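Local coordinates for putative nucleolar GTP-binding protein 1 (Plasmodium falciparum, PDB 2QU8) that binds guanine nucleotide, held here as GDP, and probably acts as a nucleolar GTPase of the NOG1 family, at residues E92-T96 and I97-T101; I48-R51 and A52-V56; I130-F133 and Y134-S138. All blocks are in the same frame, centred on the assembly; numbering follows the deposited sequence.

In the fold
The three contacts are local contacts within continuous stretches of one G-domain-like chain, in the order contact 2, contact 1, contact 3. Contact 2 (48-56) carries the chain from helix 42-49 into strand 54-57, an outermost strand of the mixed sheet. Contact 1 (92-101) lies where the loop after strand 76-82 starts helix 96-106. Contact 3 (130-138) covers the later turns of helix 126-137. Contacts 1 and 3 lie near each other, centres about 16 Å apart, and away from contact 2, whose centre is about 27 and 26 Å from theirs. Contacts 2 and 3 occupy opposite sides of the chain's centre, so the nucleotide-binding fold is flanked on both, with Leu132 about 9 Å from GDP.

Contact 1 (E92-T96 and I97-T101); sequences ENRNT and IEMTT
Asn95 and Glu98 meet with their side chains at about a right angle, each turned back to the other's backbone amide, which defines a capping box at the start of the helix. Asn95 OD1 accepts from Glu98 N at 2.9 Å, with the donor nearly in line with the side-chain C=O and an N-H...O angle of 169°. In return, Glu98 OE1 accepts from Asn95 N at 3.1 Å with its anti lone pair. Asn95 reaches its place because CG stands between its backbone N and carbonyl carbon (chi1 59°), which swings the amide over the first helical turn.

Glu98 OE1 has a second partner in Arg94. Arg94 NH1 approaches at 3.3 Å in a weak hydrogen bond that forms part of a salt bridge; the oxygen lies at the guanidinium edge, near its plane, while the carboxylate is turned 85° against that plane. Bends at chi2 and chi3 fold the arginine chain so that NH1 reaches Glu98. Nearer the backbone, Arg94 CB lies 3.9 Å from Met99 SD, the two side chains crossing at about a right angle. Behind the cap, the bonds Met99 N to Asn95 O and Thr100 N to Thr96 O (2.9 Å) begin the regular helical ladder. Thr100 OG1 turns back to Ile97 O at 2.6 Å, and that carbonyl also accepts from Thr101 N and Thr101 OG1.

The contact lies at the surface, where the loop following strand 76-82 enters helix 96-106; Glu98 and Thr101 both pack on Leu86 of that loop, and Thr101 also touches Tyr59.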
loop_
_atom_site.group_PDB
_atom_site.type_symbol
_atom_site.label_atom_id
_atom_site.label_comp_id
_atom_site.label_asym_id
_atom_site.label_seq_id
_atom_site.Cartn_x
_atom_site.Cartn_y
_atom_site.Cartn_z
ATOM N N GLU A 92 13.781 -7.581 9.373
ATOM C CA GLU A 92 14.815 -8.200 10.213
ATOM C C GLU A 92 16.218 -7.626 10.027
ATOM O O GLU A 92 16.990 -7.551 10.983
ATOM C CB GLU A 92 14.891 -9.700 9.942
ATOM C CG GLU A 92 13.862 -10.548 10.651
ATOM C CD GLU A 92 14.094 -12.028 10.402
ATOM O OE1 GLU A 92 14.213 -12.417 9.216
ATOM O OE2 GLU A 92 14.168 -12.800 11.388
ATOM N N ASN A 93 16.539 -7.239 8.796
ATOM C CA ASN A 93 17.889 -6.810 8.438
ATOM C C ASN A 93 18.101 -5.296 8.515
ATOM O O ASN A 93 19.231 -4.822 8.395
ATOM C CB ASN A 93 18.253 -7.320 7.034
ATOM C CG ASN A 93 18.357 -8.840 6.961
ATOM O OD1 ASN A 93 18.574 -9.517 7.970
ATOM N ND2 ASN A 93 18.213 -9.379 5.754
ATOM N N ARG A 94 17.017 -4.540 8.707
ATOM C CA ARG A 94 17.103 -3.081 8.806
ATOM C C ARG A 94 17.906 -2.652 10.029
ATOM O O ARG A 94 17.854 -3.300 11.080
ATOM C CB ARG A 94 15.709 -2.445 8.890
ATOM C CG ARG A 94 14.755 -2.707 7.738
ATOM C CD ARG A 94 15.315 -2.359 6.365
ATOM N NE ARG A 94 15.402 -3.572 5.553
ATOM C CZ ARG A 94 16.512 -4.053 5.006
ATOM N NH1 ARG A 94 17.668 -3.418 5.139
ATOM N NH2 ARG A 94 16.454 -5.170 4.301
ATOM N N ASN A 95 18.652 -1.560 9.886
ATOM C CA ASN A 95 19.300 -0.911 11.026
ATOM C C ASN A 95 18.332 0.098 11.668
ATOM O O ASN A 95 17.199 0.267 11.190
ATOM C CB ASN A 95 20.626 -0.253 10.608
ATOM C CG ASN A 95 20.451 0.804 9.517
ATOM O OD1 ASN A 95 19.500 1.592 9.533
ATOM N ND2 ASN A 95 21.378 0.827 8.568
ATOM N N THR A 96 18.773 0.764 12.737
ATOM C CA THR A 96 17.924 1.731 13.458
ATOM C C THR A 96 17.396 2.864 12.560
ATOM O O THR A 96 16.182 3.050 12.461
ATOM C CB THR A 96 18.635 2.294 14.703
ATOM O OG1 THR A 96 19.212 1.214 15.437
ATOM C CG2 THR A 96 17.651 3.010 15.606
ATOM N N ILE A 97 18.296 3.582 11.886
ATOM C CA ILE A 97 17.921 4.684 10.982
ATOM C C ILE A 97 16.901 4.280 9.905
ATOM O O ILE A 97 15.953 5.027 9.639
ATOM C CB ILE A 97 19.162 5.341 10.289
ATOM C CG1 ILE A 97 20.237 5.770 11.303
ATOM C CG2 ILE A 97 18.741 6.513 9.387
ATOM C CD1 ILE A 97 19.753 6.644 12.452
ATOM N N GLU A 98 17.101 3.112 9.288
ATOM C CA GLU A 98 16.145 2.577 8.310
ATOM C C GLU A 98 14.782 2.343 8.951
ATOM O O GLU A 98 13.752 2.726 8.390
ATOM C CB GLU A 98 16.668 1.279 7.680
ATOM C CG GLU A 98 17.682 1.495 6.554
ATOM C CD GLU A 98 18.306 0.195 6.050
ATOM O OE1 GLU A 98 18.576 -0.712 6.870
ATOM O OE2 GLU A 98 18.542 0.086 4.825
ATOM N N MET A 99 14.788 1.718 10.131
ATOM C CA MET A 99 13.556 1.470 10.874
ATOM C C MET A 99 12.781 2.731 11.206
ATOM O O MET A 99 11.556 2.723 11.115
ATOM C CB MET A 99 13.800 0.666 12.155
ATOM C CG MET A 99 13.660 -0.836 12.003
ATOM S SD MET A 99 12.468 -1.495 10.814
ATOM C CE MET A 99 10.881 -0.966 11.450
ATOM N N THR A 100 13.492 3.803 11.571
ATOM C CA THR A 100 12.874 5.095 11.906
ATOM C C THR A 100 12.217 5.697 10.678
ATOM O O THR A 100 11.132 6.289 10.764
ATOM C CB THR A 100 13.895 6.120 12.473
ATOM O OG1 THR A 100 14.776 6.558 11.429
ATOM C CG2 THR A 100 14.713 5.518 13.600
ATOM N N THR A 101 12.886 5.538 9.531
ATOM C CA THR A 101 12.338 5.943 8.240
ATOM C C THR A 101 11.070 5.145 7.929
ATOM O O THR A 101 10.035 5.723 7.597
ATOM C CB THR A 101 13.387 5.785 7.099
ATOM O OG1 THR A 101 14.625 6.402 7.483
ATOM C CG2 THR A 101 12.897 6.439 5.829
#

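Contact 2 (I48-R51 and A52-V56); sequences IVSR and ANVDV
Ser50 and Asn53 are joined by the backbone hydrogen bond that closes a type I' beta turn: Asn53 N donates to Ser50 O at 2.9 Å. Arg51 and Ala52, both with positive phi (48° and 58°), occupy the two central positions of the turn.

A second group of hydrogen bonds runs back to the helix. Ile48 O accepts from Arg51 N at 3.3 Å and from Arg51 NH2 at 2.8 Å, the two donors arriving from opposite faces of the carbonyl plane. The guanidinium offers its edge, with Ile48 O only 1° out of its plane. Bending at chi2 curls the arginine chain back over the turn, where NH2 also makes a long, weak ion pair with Glu193. Ser50 OG, set between its own backbone N and carbonyl carbon, is hydrogen-bonded to Met46 O, one turn earlier in the helix.

The remaining contacts across the turn are van der Waals contacts of carbon with oxygen. Val54 CG2 approaches Ser50 OG at 3.4 Å, and Asn53 CB lies 3.2 Å from Ser50 O. Val54 also packs on Asn47 and on Tyr67 of the adjacent strand 66-73, bridging helix and strand, while Asn53 bonds through its backbone to His70 of the same strand.

Positive phi at Arg51, with two bonds back into the last helical turn, identifies a Schellman motif; it terminates helix 42-49, the helix following the probable P-loop, and the overlapping beta turn redirects the chain into strand 54-57.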
loop_
_atom_site.group_PDB
_atom_site.type_symbol
_atom_site.label_atom_id
_atom_site.label_comp_id
_atom_site.label_asym_id
_atom_site.label_seq_id
_atom_site.Cartn_x
_atom_site.Cartn_y
_atom_site.Cartn_z
ATOM N N ILE A 48 1.984 5.720 -13.531
ATOM C CA ILE A 48 0.714 5.760 -14.251
ATOM C C ILE A 48 -0.292 6.723 -13.605
ATOM O O ILE A 48 -0.785 7.642 -14.270
ATOM C CB ILE A 48 0.125 4.344 -14.405
ATOM C CG1 ILE A 48 0.983 3.543 -15.381
ATOM C CG2 ILE A 48 -1.322 4.395 -14.906
ATOM C CD1 ILE A 48 0.864 2.059 -15.217
ATOM N N VAL A 49 -0.572 6.533 -12.315
ATOM C CA VAL A 49 -1.622 7.295 -11.632
ATOM C C VAL A 49 -1.241 8.756 -11.389
ATOM O O VAL A 49 -2.108 9.613 -11.286
ATOM C CB VAL A 49 -2.099 6.618 -10.306
ATOM C CG1 VAL A 49 -2.567 5.193 -10.577
ATOM C CG2 VAL A 49 -1.006 6.647 -9.220
ATOM N N SER A 50 0.055 9.044 -11.313
ATOM C CA SER A 50 0.492 10.414 -11.093
ATOM C C SER A 50 0.869 11.136 -12.397
ATOM O O SER A 50 1.292 12.292 -12.363
ATOM C CB SER A 50 1.663 10.449 -10.114
ATOM O OG SER A 50 2.796 9.878 -10.716
ATOM N N ARG A 51 0.691 10.455 -13.532
ATOM C CA ARG A 51 1.169 10.927 -14.843
ATOM C C ARG A 51 2.627 11.383 -14.757
ATOM O O ARG A 51 3.002 12.427 -15.302
ATOM C CB ARG A 51 0.276 12.042 -15.405
ATOM C CG ARG A 51 -1.217 11.727 -15.425
ATOM C CD ARG A 51 -1.518 10.543 -16.319
ATOM N NE ARG A 51 -2.941 10.402 -16.631
ATOM C CZ ARG A 51 -3.720 9.405 -16.212
ATOM N NH1 ARG A 51 -4.997 9.383 -16.568
ATOM N NH2 ARG A 51 -3.235 8.433 -15.441
ATOM N N ALA A 52 3.429 10.590 -14.049
ATOM C CA ALA A 52 4.848 10.873 -13.787
ATOM C C ALA A 52 5.144 12.199 -13.072
ATOM O O ALA A 52 6.281 12.692 -13.113
ATOM C CB ALA A 52 5.689 10.731 -15.073
ATOM N N ASN A 53 4.144 12.765 -12.391
ATOM C CA ASN A 53 4.375 13.949 -11.557
ATOM C C ASN A 53 4.996 13.500 -10.244
ATOM O O ASN A 53 4.314 13.351 -9.235
ATOM C CB ASN A 53 3.093 14.759 -11.327
ATOM C CG ASN A 53 3.339 16.050 -10.542
ATOM O OD1 ASN A 53 2.392 16.740 -10.160
ATOM N ND2 ASN A 53 4.610 16.382 -10.302
ATOM N N VAL A 54 6.304 13.280 -10.293
ATOM C CA VAL A 54 7.015 12.526 -9.282
ATOM C C VAL A 54 8.256 13.294 -8.845
ATOM O O VAL A 54 9.098 13.683 -9.672
ATOM C CB VAL A 54 7.400 11.109 -9.814
ATOM C CG1 VAL A 54 8.414 10.414 -8.907
ATOM C CG2 VAL A 54 6.151 10.237 -9.997
ATOM N N ASP A 55 8.347 13.536 -7.542
ATOM C CA ASP A 55 9.546 14.114 -6.973
ATOM C C ASP A 55 10.453 12.997 -6.492
ATOM O O ASP A 55 10.025 12.101 -5.762
ATOM C CB ASP A 55 9.204 15.101 -5.856
ATOM C CG ASP A 55 8.610 16.390 -6.388
ATOM O OD1 ASP A 55 7.556 16.821 -5.876
ATOM O OD2 ASP A 55 9.186 16.972 -7.339
ATOM N N VAL A 56 11.701 13.038 -6.941
ATOM C CA VAL A 56 12.702 12.071 -6.519
ATOM C C VAL A 56 13.458 12.682 -5.354
ATOM O O VAL A 56 14.123 13.709 -5.498
ATOM C CB VAL A 56 13.664 11.677 -7.673
ATOM C CG1 VAL A 56 14.633 10.579 -7.225
ATOM C CG2 VAL A 56 12.876 11.218 -8.891
#

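Contact 3 (I130-F133 and Y134-S138); sequences INLF and YSIKS
Ile130 O accepts from Tyr134 N at 3.0 Å and Asn131 O from Ser135 N at 3.1 Å, a regular alpha-helical i to i+4 pattern that becomes weak at the next residues, where Ile136 N makes weak hydrogen bonds to both Leu132 O and Phe133 O, and Lys137 N another to Phe133 O. This is the later part of helix 126-137, which packs on the central sheet of a nucleotide-binding fold of the P-loop GTPase kind.

Ile130 and Tyr134, one turn apart, lie side by side and point the same way, with Ile130 CG2 only 3.3 Å from Tyr134 CE2, a tight approach oblique to the ring. The methyl branch gets there by standing anti to its backbone N. The Phe133 and Tyr134 rings also cross obliquely, centroids 5.9 Å apart and planes at 53°, and touch through Phe133 CD2 and Tyr134 CD1, 4.0 Å apart. On the same helix, Leu132 CD1 meets Ile136 CG2 at 3.9 Å; Leu132 further touches Ala37 of the probable P-loop.

The neighbours overlap. Ile130, Phe133 and Tyr134 pack on helix 162-174, Ile130 also on Ile116 of strand 110-117; Leu132 and Ile136 lie on Phe114 of that strand, and Phe133 meets the same phenyl group edge-to-face and reaches strand 145-150. Phe133 is thus buried between helix and sheet.

Its ring also receives a CH-pi contact from within the helix: Lys137 CB sits over one face, offset toward the rim, 4.0 Å from the Phe133 ring centroid and 22° off the ring normal, with Phe133 CE1 its nearest ring atom.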
loop_
_atom_site.group_PDB
_atom_site.type_symbol
_atom_site.label_atom_id
_atom_site.label_comp_id
_atom_site.label_asym_id
_atom_site.label_seq_id
_atom_site.Cartn_x
_atom_site.Cartn_y
_atom_site.Cartn_z
ATOM N N ILE A 130 3.187 -13.245 -0.061
ATOM C CA ILE A 130 2.267 -13.180 1.077
ATOM C C ILE A 130 3.044 -13.225 2.402
ATOM O O ILE A 130 2.765 -12.452 3.321
ATOM C CB ILE A 130 1.174 -14.266 0.997
ATOM C CG1 ILE A 130 0.179 -13.925 -0.126
ATOM C CG2 ILE A 130 0.440 -14.374 2.319
ATOM C CD1 ILE A 130 -0.916 -14.983 -0.372
ATOM N N ASN A 131 4.026 -14.118 2.492
ATOM C CA ASN A 131 4.953 -14.120 3.620
ATOM C C ASN A 131 5.568 -12.748 3.879
ATOM O O ASN A 131 5.670 -12.319 5.027
ATOM C CB ASN A 131 6.053 -15.161 3.422
ATOM C CG ASN A 131 5.567 -16.587 3.649
ATOM O OD1 ASN A 131 4.362 -16.848 3.780
ATOM N ND2 ASN A 131 6.509 -17.526 3.681
ATOM N N LEU A 132 5.981 -12.058 2.816
ATOM C CA LEU A 132 6.483 -10.689 2.945
ATOM C C LEU A 132 5.421 -9.768 3.553
ATOM O O LEU A 132 5.727 -8.978 4.448
ATOM C CB LEU A 132 6.966 -10.138 1.592
ATOM C CG LEU A 132 7.325 -8.648 1.490
ATOM C CD1 LEU A 132 8.426 -8.255 2.460
ATOM C CD2 LEU A 132 7.722 -8.274 0.061
ATOM N N PHE A 133 4.187 -9.882 3.060
ATOM C CA PHE A 133 3.077 -9.062 3.546
ATOM C C PHE A 133 2.857 -9.196 5.054
ATOM O O PHE A 133 2.725 -8.193 5.752
ATOM C CB PHE A 133 1.775 -9.371 2.800
ATOM C CG PHE A 133 0.573 -8.698 3.401
ATOM C CD1 PHE A 133 0.404 -7.321 3.287
ATOM C CD2 PHE A 133 -0.370 -9.432 4.113
ATOM C CE1 PHE A 133 -0.693 -6.688 3.856
ATOM C CE2 PHE A 133 -1.480 -8.806 4.681
ATOM C CZ PHE A 133 -1.640 -7.431 4.551
ATOM N N TYR A 134 2.817 -10.428 5.549
ATOM C CA TYR A 134 2.633 -10.657 6.982
ATOM C C TYR A 134 3.796 -10.091 7.773
ATOM O O TYR A 134 3.609 -9.517 8.845
ATOM C CB TYR A 134 2.489 -12.145 7.295
ATOM C CG TYR A 134 1.244 -12.806 6.743
ATOM C CD1 TYR A 134 -0.023 -12.253 6.927
ATOM C CD2 TYR A 134 1.335 -14.008 6.063
ATOM C CE1 TYR A 134 -1.172 -12.890 6.416
ATOM C CE2 TYR A 134 0.213 -14.645 5.564
ATOM C CZ TYR A 134 -1.034 -14.087 5.735
ATOM O OH TYR A 134 -2.129 -14.753 5.217
ATOM N N SER A 135 4.993 -10.240 7.220
ATOM C CA SER A 135 6.229 -9.855 7.887
ATOM C C SER A 135 6.327 -8.348 8.127
ATOM O O SER A 135 7.004 -7.906 9.062
ATOM C CB SER A 135 7.427 -10.370 7.081
ATOM O OG SER A 135 8.596 -9.626 7.343
ATOM N N ILE A 136 5.636 -7.569 7.297
ATOM C CA ILE A 136 5.763 -6.112 7.326
ATOM C C ILE A 136 4.458 -5.332 7.535
ATOM O O ILE A 136 4.485 -4.101 7.626
ATOM C CB ILE A 136 6.485 -5.565 6.051
ATOM C CG1 ILE A 136 5.572 -5.623 4.820
ATOM C CG2 ILE A 136 7.836 -6.270 5.822
ATOM C CD1 ILE A 136 6.016 -4.711 3.715
ATOM N N LYS A 137 3.323 -6.022 7.599
ATOM C CA LYS A 137 2.044 -5.326 7.738
ATOM C C LYS A 137 1.816 -4.903 9.193
ATOM O O LYS A 137 0.934 -4.091 9.488
ATOM C CB LYS A 137 0.880 -6.157 7.170
ATOM C CG LYS A 137 -0.101 -6.757 8.170
ATOM C CD LYS A 137 0.285 -8.146 8.624
ATOM C CE LYS A 137 -0.742 -8.675 9.622
ATOM N NZ LYS A 137 -0.539 -10.117 9.940
ATOM N N SER A 138 2.646 -5.452 10.080
ATOM C CA SER A 138 2.629 -5.130 11.505
ATOM C C SER A 138 3.120 -3.706 11.815
ATOM O O SER A 138 2.715 -3.119 12.819
ATOM C CB SER A 138 3.420 -6.181 12.299
ATOM O OG SER A 138 4.391 -6.835 11.482
#